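Local coordinates for carboxypeptidase 1 (Deinococcus radiodurans str. R1, PDB 5GIV), which probably removes amino acids one at a time from the C-terminus of peptides with broad specificity, using a metal ion held in its active site, at residues R379-A384 and D402-D407; A181-L186 and T356-V361. One frame throughout, in Å; residues are numbered along the deposited sequence.

Contact 1: residues R379-A384 and D402-D407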
loop_
_atom_site.group_PDB
_atom_site.type_symbol
_atom_site.label_atom_id
_atom_site.label_comp_id
_atom_site.label_asym_id
_atom_site.label_seq_id
_atom_site.Cartn_x
_atom_site.Cartn_y
_atom_site.Cartn_z
ATOM N N ARG A 379 -37.541 -4.252 -11.132
ATOM C CA ARG A 379 -37.536 -5.425 -11.999
ATOM C C ARG A 379 -37.688 -5.038 -13.460
ATOM O O ARG A 379 -37.336 -5.829 -14.342
ATOM C CB ARG A 379 -38.653 -6.398 -11.601
ATOM N N ASP A 380 -38.162 -3.828 -13.735
ATOM C CA ASP A 380 -38.295 -3.331 -15.094
ATOM C C ASP A 380 -37.098 -2.499 -15.550
ATOM O O ASP A 380 -37.115 -1.983 -16.673
ATOM C CB ASP A 380 -39.577 -2.495 -15.200
ATOM C CG ASP A 380 -40.835 -3.329 -15.035
ATOM O OD1 ASP A 380 -40.730 -4.562 -14.956
ATOM O OD2 ASP A 380 -41.931 -2.752 -14.946
ATOM N N LEU A 381 -36.053 -2.380 -14.725
ATOM C CA LEU A 381 -34.954 -1.469 -15.040
ATOM C C LEU A 381 -34.187 -1.906 -16.282
ATOM O O LEU A 381 -33.833 -1.071 -17.119
ATOM C CB LEU A 381 -34.007 -1.346 -13.844
ATOM C CG LEU A 381 -32.777 -0.454 -14.040
ATOM C CD1 LEU A 381 -33.169 0.996 -14.363
ATOM C CD2 LEU A 381 -31.898 -0.503 -12.806
ATOM N N ALA A 382 -33.914 -3.206 -16.421
ATOM C CA ALA A 382 -33.135 -3.672 -17.566
ATOM C C ALA A 382 -33.795 -3.263 -18.870
ATOM O O ALA A 382 -33.131 -2.766 -19.787
ATOM C CB ALA A 382 -32.953 -5.192 -17.508
ATOM N N ASP A 383 -35.114 -3.457 -18.964
ATOM C CA ASP A 383 -35.843 -3.092 -20.175
ATOM C C ASP A 383 -35.897 -1.579 -20.366
ATOM O O ASP A 383 -35.720 -1.089 -21.486
ATOM C CB ASP A 383 -37.242 -3.705 -20.135
ATOM C CG ASP A 383 -37.202 -5.230 -20.094
ATOM O OD1 ASP A 383 -36.380 -5.820 -20.833
ATOM O OD2 ASP A 383 -37.962 -5.843 -19.305
ATOM N N ALA A 384 -36.156 -0.822 -19.294
ATOM C CA ALA A 384 -36.206 0.635 -19.420
ATOM C C ALA A 384 -34.853 1.199 -19.842
ATOM O O ALA A 384 -34.790 2.164 -20.618
ATOM C CB ALA A 384 -36.661 1.266 -18.106
ATOM N N ASP A 402 -23.573 -4.877 -20.820
ATOM C CA ASP A 402 -23.301 -3.479 -21.111
ATOM C C ASP A 402 -24.573 -2.642 -21.127
ATOM O O ASP A 402 -24.548 -1.495 -21.587
ATOM C CB ASP A 402 -22.550 -3.366 -22.433
ATOM C CG ASP A 402 -21.154 -3.988 -22.366
ATOM O OD1 ASP A 402 -20.585 -4.068 -21.257
ATOM O OD2 ASP A 402 -20.633 -4.406 -23.420
ATOM N N GLY A 403 -25.692 -3.215 -20.670
ATOM C CA GLY A 403 -26.895 -2.472 -20.365
ATOM C C GLY A 403 -26.918 -2.027 -18.918
ATOM O O GLY A 403 -25.976 -1.380 -18.454
ATOM N N ALA A 404 -27.989 -2.378 -18.191
ATOM C CA ALA A 404 -28.191 -1.917 -16.814
ATOM C C ALA A 404 -27.161 -2.457 -15.823
ATOM O O ALA A 404 -27.079 -1.939 -14.707
ATOM C CB ALA A 404 -29.599 -2.280 -16.337
ATOM N N LEU A 405 -26.409 -3.501 -16.172
ATOM C CA LEU A 405 -25.324 -3.990 -15.324
ATOM C C LEU A 405 -24.011 -3.249 -15.567
ATOM O O LEU A 405 -23.015 -3.532 -14.887
ATOM C CB LEU A 405 -25.104 -5.492 -15.550
ATOM C CG LEU A 405 -26.241 -6.464 -15.216
ATOM C CD1 LEU A 405 -25.980 -7.837 -15.821
ATOM C CD2 LEU A 405 -26.393 -6.590 -13.714
ATOM N N GLN A 406 -24.000 -2.296 -16.504
ATOM C CA GLN A 406 -22.746 -1.720 -16.994
ATOM C C GLN A 406 -21.972 -0.998 -15.896
ATOM O O GLN A 406 -20.775 -1.250 -15.695
ATOM C CB GLN A 406 -23.029 -0.767 -18.153
ATOM C CG GLN A 406 -21.858 0.117 -18.486
ATOM C CD GLN A 406 -22.165 1.132 -19.568
ATOM O OE1 GLN A 406 -21.564 2.200 -19.602
ATOM N NE2 GLN A 406 -23.082 0.796 -20.473
ATOM N N ASP A 407 -22.624 -0.076 -15.199
ATOM C CA ASP A 407 -21.942 0.773 -14.234
ATOM C C ASP A 407 -22.119 0.246 -12.812
ATOM O O ASP A 407 -23.155 -0.328 -12.463
ATOM C CB ASP A 407 -22.441 2.217 -14.351
ATOM C CG ASP A 407 -21.683 3.016 -15.433
ATOM O OD1 ASP A 407 -20.435 2.909 -15.497
ATOM O OD2 ASP A 407 -22.336 3.737 -16.226
HETATM O O HOH W 1 -30.354 -3.577 -19.508
#
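The methyl group of Ala404 points toward the first turn of helix 381-393 and comes to rest against Leu381 and Ala382. Its closest approach is to the backbone, with Ala404 CB 4.0 Å from Ala382 CA. Ala382 turns its own methyl to one side, and the two carbons, Ala382 CB and Ala404 CB, stay 4.6 Å apart. Leu381 reaches the same methyl by its branch point: CG lies anti to the backbone N (chi1 178°), which extends the side chain toward the loop and places Leu381 CG 4.3 Å from Ala404 CB. One small group thus meets a helix backbone and a leucine branch together, a simple case of alanine allowing close approach; the CA atoms of Ala382 and Ala404 are 5.3 Å apart. The polar backbone beside this apolar patch is joined through water. A water molecule donates to Ala382 O at 2.9 Å and accepts from Ala404 N at 3.0 Å, bridging helix and loop.

Ala404 occupies the first corner of a type I beta turn, Gly403 to Gln406, in the loop that follows helix 381-393 and folds back over its start. The turn is closed by Gln406 N bonding to Gly403 O, 2.9 Å away. Gln406 adds a side-chain brace: NE2 donates to Asp402 O at 2.9 Å, along a bent path (141° at the hydrogen) and from above the carbonyl plane, 47° out of it. Because NE2 also bonds Leu347 O while OE1 accepts from Arg349 N, both ends of the amide are engaged and its rotation is fixed. Phe128 of helix 128-147 packs on Leu381 and Ala382, and Asp402 OD1 forms a salt bridge with Arg123.

Contact 2: residues A181-L186 and T356-V361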
loop_
_atom_site.group_PDB
_atom_site.type_symbol
_atom_site.label_atom_id
_atom_site.label_comp_id
_atom_site.label_asym_id
_atom_site.label_seq_id
_atom_site.Cartn_x
_atom_site.Cartn_y
_atom_site.Cartn_z
ATOM N N ALA A 181 -30.232 19.736 -26.619
ATOM C CA ALA A 181 -30.647 20.524 -27.780
ATOM C C ALA A 181 -29.465 20.921 -28.652
ATOM O O ALA A 181 -29.590 20.974 -29.880
ATOM C CB ALA A 181 -31.404 21.777 -27.331
ATOM N N ALA A 182 -28.312 21.198 -28.049
ATOM C CA ALA A 182 -27.151 21.620 -28.827
ATOM C C ALA A 182 -26.278 20.445 -29.267
ATOM O O ALA A 182 -25.763 20.448 -30.394
ATOM C CB ALA A 182 -26.313 22.625 -28.027
ATOM N N LEU A 183 -26.086 19.440 -28.406
ATOM C CA LEU A 183 -25.078 18.424 -28.707
ATOM C C LEU A 183 -25.592 17.319 -29.628
ATOM O O LEU A 183 -24.822 16.829 -30.466
ATOM C CB LEU A 183 -24.507 17.832 -27.413
ATOM C CG LEU A 183 -23.694 18.855 -26.606
ATOM C CD1 LEU A 183 -23.042 18.225 -25.379
ATOM C CD2 LEU A 183 -22.660 19.578 -27.484
ATOM N N VAL A 184 -26.868 16.930 -29.522
ATOM C CA VAL A 184 -27.404 15.895 -30.413
ATOM C C VAL A 184 -27.240 16.268 -31.879
ATOM O O VAL A 184 -26.724 15.443 -32.653
ATOM C CB VAL A 184 -28.871 15.595 -30.063
ATOM C CG1 VAL A 184 -29.474 14.660 -31.103
ATOM C CG2 VAL A 184 -28.993 14.975 -28.676
ATOM N N PRO A 185 -27.677 17.440 -32.339
ATOM C CA PRO A 185 -27.471 17.777 -33.757
ATOM C C PRO A 185 -26.005 17.870 -34.131
ATOM O O PRO A 185 -25.612 17.431 -35.217
ATOM C CB PRO A 185 -28.192 19.124 -33.906
ATOM C CG PRO A 185 -29.102 19.219 -32.686
ATOM C CD PRO A 185 -28.414 18.481 -31.606
ATOM N N LEU A 186 -25.176 18.453 -33.267
ATOM C CA LEU A 186 -23.753 18.548 -33.572
ATOM C C LEU A 186 -23.118 17.159 -33.648
ATOM O O LEU A 186 -22.276 16.897 -34.514
ATOM C CB LEU A 186 -23.053 19.409 -32.518
ATOM C CG LEU A 186 -21.538 19.575 -32.660
ATOM C CD1 LEU A 186 -21.219 20.239 -33.991
ATOM C CD2 LEU A 186 -20.972 20.384 -31.513
ATOM N N THR A 356 -21.145 12.831 -27.395
ATOM C CA THR A 356 -22.242 11.963 -26.992
ATOM C C THR A 356 -22.212 11.592 -25.514
ATOM O O THR A 356 -23.173 10.987 -25.029
ATOM C CB THR A 356 -22.250 10.686 -27.842
ATOM O OG1 THR A 356 -21.082 9.910 -27.550
ATOM C CG2 THR A 356 -22.272 11.038 -29.335
ATOM N N TYR A 357 -21.163 11.973 -24.780
ATOM C CA TYR A 357 -21.008 11.505 -23.405
ATOM C C TYR A 357 -22.236 11.822 -22.561
ATOM O O TYR A 357 -22.745 10.959 -21.836
ATOM C CB TYR A 357 -19.761 12.122 -22.764
ATOM C CG TYR A 357 -19.539 11.637 -21.338
ATOM C CD1 TYR A 357 -20.131 12.283 -20.253
ATOM C CD2 TYR A 357 -18.764 10.516 -21.084
ATOM C CE1 TYR A 357 -19.932 11.832 -18.960
ATOM C CE2 TYR A 357 -18.564 10.058 -19.793
ATOM C CZ TYR A 357 -19.152 10.716 -18.741
ATOM O OH TYR A 357 -18.938 10.254 -17.472
ATOM N N ASN A 358 -22.719 13.057 -22.631
ATOM C CA ASN A 358 -23.762 13.479 -21.706
ATOM C C ASN A 358 -25.055 12.699 -21.899
ATOM O O ASN A 358 -25.834 12.565 -20.948
ATOM C CB ASN A 358 -23.988 14.983 -21.852
ATOM C CG ASN A 358 -22.735 15.779 -21.532
ATOM O OD1 ASN A 358 -22.076 15.534 -20.529
ATOM N ND2 ASN A 358 -22.388 16.717 -22.394
ATOM N N LEU A 359 -25.269 12.122 -23.079
ATOM C CA LEU A 359 -26.467 11.318 -23.284
ATOM C C LEU A 359 -26.488 10.092 -22.373
ATOM O O LEU A 359 -27.566 9.600 -22.018
ATOM C CB LEU A 359 -26.560 10.908 -24.754
ATOM C CG LEU A 359 -26.639 12.090 -25.720
ATOM C CD1 LEU A 359 -26.444 11.636 -27.146
ATOM C CD2 LEU A 359 -27.985 12.786 -25.569
ATOM N N HIS A 360 -25.317 9.582 -21.983
ATOM C CA HIS A 360 -25.284 8.473 -21.030
ATOM C C HIS A 360 -25.684 8.932 -19.631
ATOM O O HIS A 360 -26.407 8.220 -18.921
ATOM C CB HIS A 360 -23.892 7.835 -21.001
ATOM C CG HIS A 360 -23.460 7.243 -22.308
ATOM N ND1 HIS A 360 -23.595 5.902 -22.603
ATOM C CD2 HIS A 360 -22.869 7.808 -23.386
ATOM C CE1 HIS A 360 -23.114 5.671 -23.811
ATOM N NE2 HIS A 360 -22.672 6.810 -24.310
ATOM N N VAL A 361 -25.187 10.096 -19.203
ATOM C CA VAL A 361 -25.519 10.623 -17.883
ATOM C C VAL A 361 -27.008 10.924 -17.794
ATOM O O VAL A 361 -27.670 10.589 -16.804
ATOM C CB VAL A 361 -24.669 11.872 -17.577
ATOM C CG1 VAL A 361 -25.121 12.540 -16.294
ATOM C CG2 VAL A 361 -23.202 11.495 -17.486
#
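Leu183 and Val184 lie on helix 169-193, and Asn358 and Leu359 on helix 357-372; between these segments the backbones stay well apart, the nearest CA atoms being those of Leu183 and Thr356 at 7.3 Å. At that separation only side chains meet, in two separate pairs. Helix 169-193 is kinked at Pro185, whose nitrogen carries no hydrogen to bond to the turn before. Val184 and Leu359 meet at about a right angle, methyl against methyl, with Val184 CG2 3.9 Å from Leu359 CD2. Leu359 points at the opposing helix, and its CG, anti to the carbonyl carbon (chi1 -60°), leans out beside the backbone N and offers CD2 to the valine. The other pair is mixed: Leu183 slants across Asn358, so that Leu183 CD1 touches Asn358 ND2 at 3.4 Å.

That amide is held by partners elsewhere. Its OD1 bonds Thr423 OG1 and Asn426 ND2 of helix 420-439, while ND2 bonds Tyr489 OH, on helix 487-501, which also supplies Leu490 and Leu493 to pack on Leu183. The Asn358 side chain is about 9 Å from that of the zinc ligand Glu296, near the active site without joining the metal. Leu183 adds only van der Waals contact to the amide nitrogen, whereas the rotation of the buried amide is set by three hydrogen bonds to other helices.

Both contacts are small, but contact 1 is apolar between its side chains while contact 2 pairs one apolar contact with a leucine against an amide. At contact 1 every touching residue is buried, whereas contact 2 is only partly so, with Val184 and Leu359 toward its more open side. Contact 1 seats a loop turn on a helix start and adds a bridging water; contact 2 joins two helices distant in sequence through side chains alone, nearer the zinc. Their centres are 20 Å apart, yet helices 357-372 and 381-393 follow one another in the chain. Arg349 connects the surroundings, pairing with Asp407 on one side and Tyr357 on the other, while Tyr389 meets both Gln406 and His360.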